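Local atomic coordinates of divalent-cation tolerance protein CutA (PDB entry 1UKU), a protein that binds copper at the interface between two trimers and is involved in resistance toward heavy metals. Residues Glu34-Tyr39 and Glu47-Gly52. Sequence-based numbering, arbitrary orientation.
Sequences EHRAFY and EDKEVG. With CU (copper (II) ion), chain B.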
ATOM      1  N   GLU A  34      11.780   0.848   2.353  1.00  7.00           N
ATOM      2  CA  GLU A  34      12.459  -0.136   1.519  1.00  6.92           C
ATOM      3  C   GLU A  34      11.569  -1.310   1.106  1.00  6.70           C
ATOM      4  O   GLU A  34      10.678  -1.735   1.841  1.00  7.14           O
ATOM      5  CB  GLU A  34      13.713  -0.637   2.262  1.00  7.30           C
ATOM      6  CG  GLU A  34      14.798   0.419   2.383  1.00 12.81           C
ATOM      7  CD  GLU A  34      15.931   0.011   3.324  1.00 16.48           C
ATOM      8  OE1 GLU A  34      16.709   0.910   3.751  1.00 16.99           O
ATOM      9  OE2 GLU A  34      16.063  -1.198   3.644  1.00 20.49           O
ATOM     10  N   HIS A  35      11.882  -1.855  -0.068  1.00  5.42           N
ATOM     11  CA  HIS A  35      11.349  -3.160  -0.449  1.00  5.62           C
ATOM     12  C   HIS A  35      12.321  -3.823  -1.400  1.00  5.70           C
ATOM     13  O   HIS A  35      13.275  -3.194  -1.865  1.00  6.62           O
ATOM     14  CB  HIS A  35       9.946  -3.065  -1.066  1.00  6.50           C
ATOM     15  CG  HIS A  35       9.904  -2.328  -2.367  1.00  5.63           C
ATOM     16  ND1 HIS A  35       9.196  -1.160  -2.547  1.00  6.80           N
ATOM     17  CD2 HIS A  35      10.461  -2.621  -3.568  1.00  5.66           C
ATOM     18  CE1 HIS A  35       9.380  -0.733  -3.788  1.00  6.59           C
ATOM     19  NE2 HIS A  35      10.117  -1.616  -4.439  1.00  6.47           N
ATOM     20  N   ARG A  36      12.086  -5.093  -1.659  1.00  5.63           N
ATOM     21  CA  ARG A  36      12.825  -5.848  -2.667  1.00  6.17           C
ATOM     22  C   ARG A  36      11.905  -6.094  -3.842  1.00  6.01           C
ATOM     23  O   ARG A  36      10.777  -6.625  -3.709  1.00  7.24           O
ATOM     24  CB  ARG A  36      13.332  -7.162  -2.076  1.00  7.07           C
ATOM     25  CG  ARG A  36      14.435  -6.898  -1.050  1.00  9.29           C
ATOM     26  CD  ARG A  36      14.787  -8.082  -0.230  1.00 11.85           C
ATOM     27  NE  ARG A  36      16.058  -7.882   0.455  1.00 14.94           N
ATOM     28  CZ  ARG A  36      16.219  -7.298   1.633  1.00 19.31           C
ATOM     29  NH1 ARG A  36      15.184  -6.816   2.320  1.00 21.49           N
ATOM     30  NH2 ARG A  36      17.455  -7.199   2.138  1.00 21.15           N
ATOM     31  N   ALA A  37      12.356  -5.706  -5.025  1.00  5.97           N
ATOM     32  CA  ALA A  37      11.573  -5.832  -6.247  1.00  6.69           C
ATOM     33  C   ALA A  37      12.049  -7.037  -7.068  1.00  6.47           C
ATOM     34  O   ALA A  37      13.225  -7.283  -7.154  1.00  6.82           O
ATOM     35  CB  ALA A  37      11.668  -4.587  -7.085  1.00  7.25           C
ATOM     36  N   PHE A  38      11.117  -7.750  -7.666  1.00  6.37           N
ATOM     37  CA  PHE A  38      11.372  -8.865  -8.544  1.00  7.05           C
ATOM     38  C   PHE A  38      10.615  -8.654  -9.826  1.00  6.96           C
ATOM     39  O   PHE A  38       9.431  -8.313  -9.816  1.00  8.32           O
ATOM     40  CB  PHE A  38      10.952 -10.175  -7.901  1.00  6.69           C
ATOM     41  CG  PHE A  38      11.705 -10.490  -6.655  1.00  8.15           C
ATOM     42  CD1 PHE A  38      11.342  -9.927  -5.447  1.00  6.99           C
ATOM     43  CD2 PHE A  38      12.786 -11.335  -6.694  1.00 10.49           C
ATOM     44  CE1 PHE A  38      12.057 -10.173  -4.309  1.00  9.20           C
ATOM     45  CE2 PHE A  38      13.513 -11.597  -5.527  1.00 10.33           C
ATOM     46  CZ  PHE A  38      13.127 -11.005  -4.345  1.00 11.60           C
ATOM     47  N   TYR A  39      11.306  -8.806 -10.956  1.00  8.72           N
ATOM     48  CA  TYR A  39      10.683  -8.553 -12.246  1.00 10.30           C
ATOM     49  C   TYR A  39      11.554  -9.197 -13.322  1.00 10.91           C
ATOM     50  O   TYR A  39      12.597  -9.756 -13.023  1.00 11.24           O
ATOM     51  CB  TYR A  39      10.492  -7.056 -12.479  1.00 10.48           C
ATOM     52  CG  TYR A  39      11.763  -6.271 -12.317  1.00 11.86           C
ATOM     53  CD1 TYR A  39      12.103  -5.738 -11.097  1.00 13.85           C
ATOM     54  CD2 TYR A  39      12.646  -6.100 -13.385  1.00 12.20           C
ATOM     55  CE1 TYR A  39      13.277  -5.048 -10.926  1.00 14.90           C
ATOM     56  CE2 TYR A  39      13.819  -5.399 -13.227  1.00 13.96           C
ATOM     57  CZ  TYR A  39      14.129  -4.895 -11.988  1.00 14.77           C
ATOM     58  OH  TYR A  39      15.307  -4.191 -11.812  1.00 19.00           O
ATOM     59  N   GLU A  47      16.242  -9.156  -9.384  1.00  9.33           N
ATOM     60  CA  GLU A  47      15.884  -8.484  -8.146  1.00  9.97           C
ATOM     61  C   GLU A  47      16.625  -7.177  -8.057  1.00  9.38           C
ATOM     62  O   GLU A  47      17.775  -7.063  -8.486  1.00  9.75           O
ATOM     63  CB  GLU A  47      16.237  -9.350  -6.957  1.00  9.75           C
ATOM     64  CG  GLU A  47      15.928  -8.736  -5.583  1.00 10.34           C
ATOM     65  CD  GLU A  47      16.437  -9.555  -4.443  1.00 11.30           C
ATOM     66  OE1 GLU A  47      17.177 -10.544  -4.643  1.00 10.95           O
ATOM     67  OE2 GLU A  47      16.086  -9.211  -3.282  1.00 14.79           O
ATOM     68  N   ASP A  48      15.986  -6.190  -7.426  1.00  8.66           N
ATOM     69  CA  ASP A  48      16.628  -4.924  -7.097  1.00  8.61           C
ATOM     70  C   ASP A  48      16.093  -4.438  -5.755  1.00  8.07           C
ATOM     71  O   ASP A  48      14.876  -4.479  -5.533  1.00  9.82           O
ATOM     72  CB  ASP A  48      16.327  -3.899  -8.185  1.00  9.43           C
ATOM     73  CG  ASP A  48      17.150  -2.648  -8.057  1.00 11.10           C
ATOM     74  OD1 ASP A  48      18.258  -2.710  -7.471  1.00  9.48           O
ATOM     75  OD2 ASP A  48      16.758  -1.542  -8.496  1.00 15.32           O
ATOM     76  N   LYS A  49      16.961  -3.973  -4.873  1.00  6.65           N
ATOM     77  CA  LYS A  49      16.559  -3.294  -3.637  1.00  7.80           C
ATOM     78  C   LYS A  49      16.211  -1.861  -3.977  1.00  7.04           C
ATOM     79  O   LYS A  49      16.942  -1.168  -4.693  1.00  9.46           O
ATOM     80  CB  LYS A  49      17.676  -3.298  -2.632  1.00  8.35           C
ATOM     81  CG  LYS A  49      18.080  -4.651  -2.186  1.00 12.51           C
ATOM     82  CD  LYS A  49      19.066  -4.586  -1.042  1.00 17.31           C
ATOM     83  CE  LYS A  49      18.457  -4.034   0.241  1.00 18.95           C
ATOM     84  NZ  LYS A  49      19.455  -4.001   1.379  1.00 24.12           N
ATOM     85  N   GLU A  50      15.053  -1.443  -3.501  1.00  5.91           N
ATOM     86  CA  GLU A  50      14.481  -0.153  -3.841  1.00  6.13           C
ATOM     87  C   GLU A  50      13.912   0.547  -2.616  1.00  6.29           C
ATOM     88  O   GLU A  50      13.766  -0.040  -1.567  1.00  7.03           O
ATOM     89  CB  GLU A  50      13.348  -0.328  -4.852  1.00  7.88           C
ATOM     90  CG  GLU A  50      13.732  -0.888  -6.217  1.00  9.03           C
ATOM     91  CD  GLU A  50      12.577  -0.769  -7.197  1.00 11.65           C
ATOM     92  OE1 GLU A  50      11.439  -1.150  -6.897  1.00  8.96           O
ATOM     93  OE2 GLU A  50      12.794  -0.265  -8.321  1.00 14.71           O
ATOM     94  N   VAL A  51      13.525   1.806  -2.820  1.00  5.76           N
ATOM     95  CA  VAL A  51      12.725   2.543  -1.839  1.00  5.94           C
ATOM     96  C   VAL A  51      11.385   2.862  -2.481  1.00  5.60           C
ATOM     97  O   VAL A  51      11.350   3.556  -3.516  1.00  6.65           O
ATOM     98  CB  VAL A  51      13.461   3.811  -1.361  1.00  6.17           C
ATOM     99  CG1 VAL A  51      12.574   4.631  -0.404  1.00  7.67           C
ATOM    100  CG2 VAL A  51      14.745   3.380  -0.655  1.00  7.23           C
ATOM    101  N   GLY A  52      10.309   2.346  -1.924  1.00  5.83           N
ATOM    102  CA  GLY A  52       8.984   2.693  -2.402  1.00  5.87           C
ATOM    103  C   GLY A  52       8.486   3.965  -1.758  1.00  6.36           C
ATOM    104  O   GLY A  52       8.832   4.226  -0.609  1.00  6.68           O
TER
HETATM  105 CU    CU B 150      19.166  -1.441  -6.285  0.50 16.62          CU
HETATM  106  O   HOH W   1      18.745  -2.382   3.617  1.00 32.05           O
HETATM  107  O   HOH W   2      20.490  -6.462   1.629  1.00 31.61           O
HETATM  108  O   HOH W   3      15.045  -1.769 -10.824  1.00 23.04           O
HETATM  109  O   HOH W   4      18.545   0.080  -7.010  1.00 20.27           O
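H35 and E50 face each other as a hydrogen-bonded antiparallel pair and are joined by side chains as well as backbone. NE2 of H35 donates to OE1 of E50 at 2.8 Å, the acceptor lying at the ring edge, near its plane, and the donor arriving on the anti side of the carboxylate. Ring and carboxylate planes stand 67° apart, and CB of A37 packs 3.4 Å from the same OE1. The H35 CG sits between the backbone N and the carbonyl carbon (chi1 65°). Both groups have a second partner: ND1 of H35 is hydrogen-bonded to NH1 of R33, and OE2 of E50 to OH of Y75.

On the same face, OD1 of D48 coordinates copper at 2.0 Å, with water 4 as a further ligand. The ion binds between two trimers, and its binding probably leads to oligomerization. Water 3 donates both to OH of Y39 and to OD2 of D48, and that hydroxyl is also hydrogen-bonded to OE1 of E46.

The other face carries F38, E47, R36 and K49. CG of E47 sits over the F38 ring in a CH-pi contact, 4.0 Å from its centroid, while OE2 of E47 turns to the guanidinium edge of R36 in a long salt bridge, 4.0 Å from NE. NH2 of R36 and NZ of K49 come within 3.8 Å; water 2, accepting from both, weakly from R36, probably eases their repulsion.

Between the two faces, paired N-H···O=C bonds link A37 with D48 (A37 N to D48 O, 2.8 Å) and H35 with E50, defining the register of the hairpin formed by strands 29-41 and 44-57. Strand 2-8 flanks strand 44-57, helix 11-23 packs on V51, and beyond R36-Y39 an antiparallel strand of the second subunit continues the sheet within the trimer.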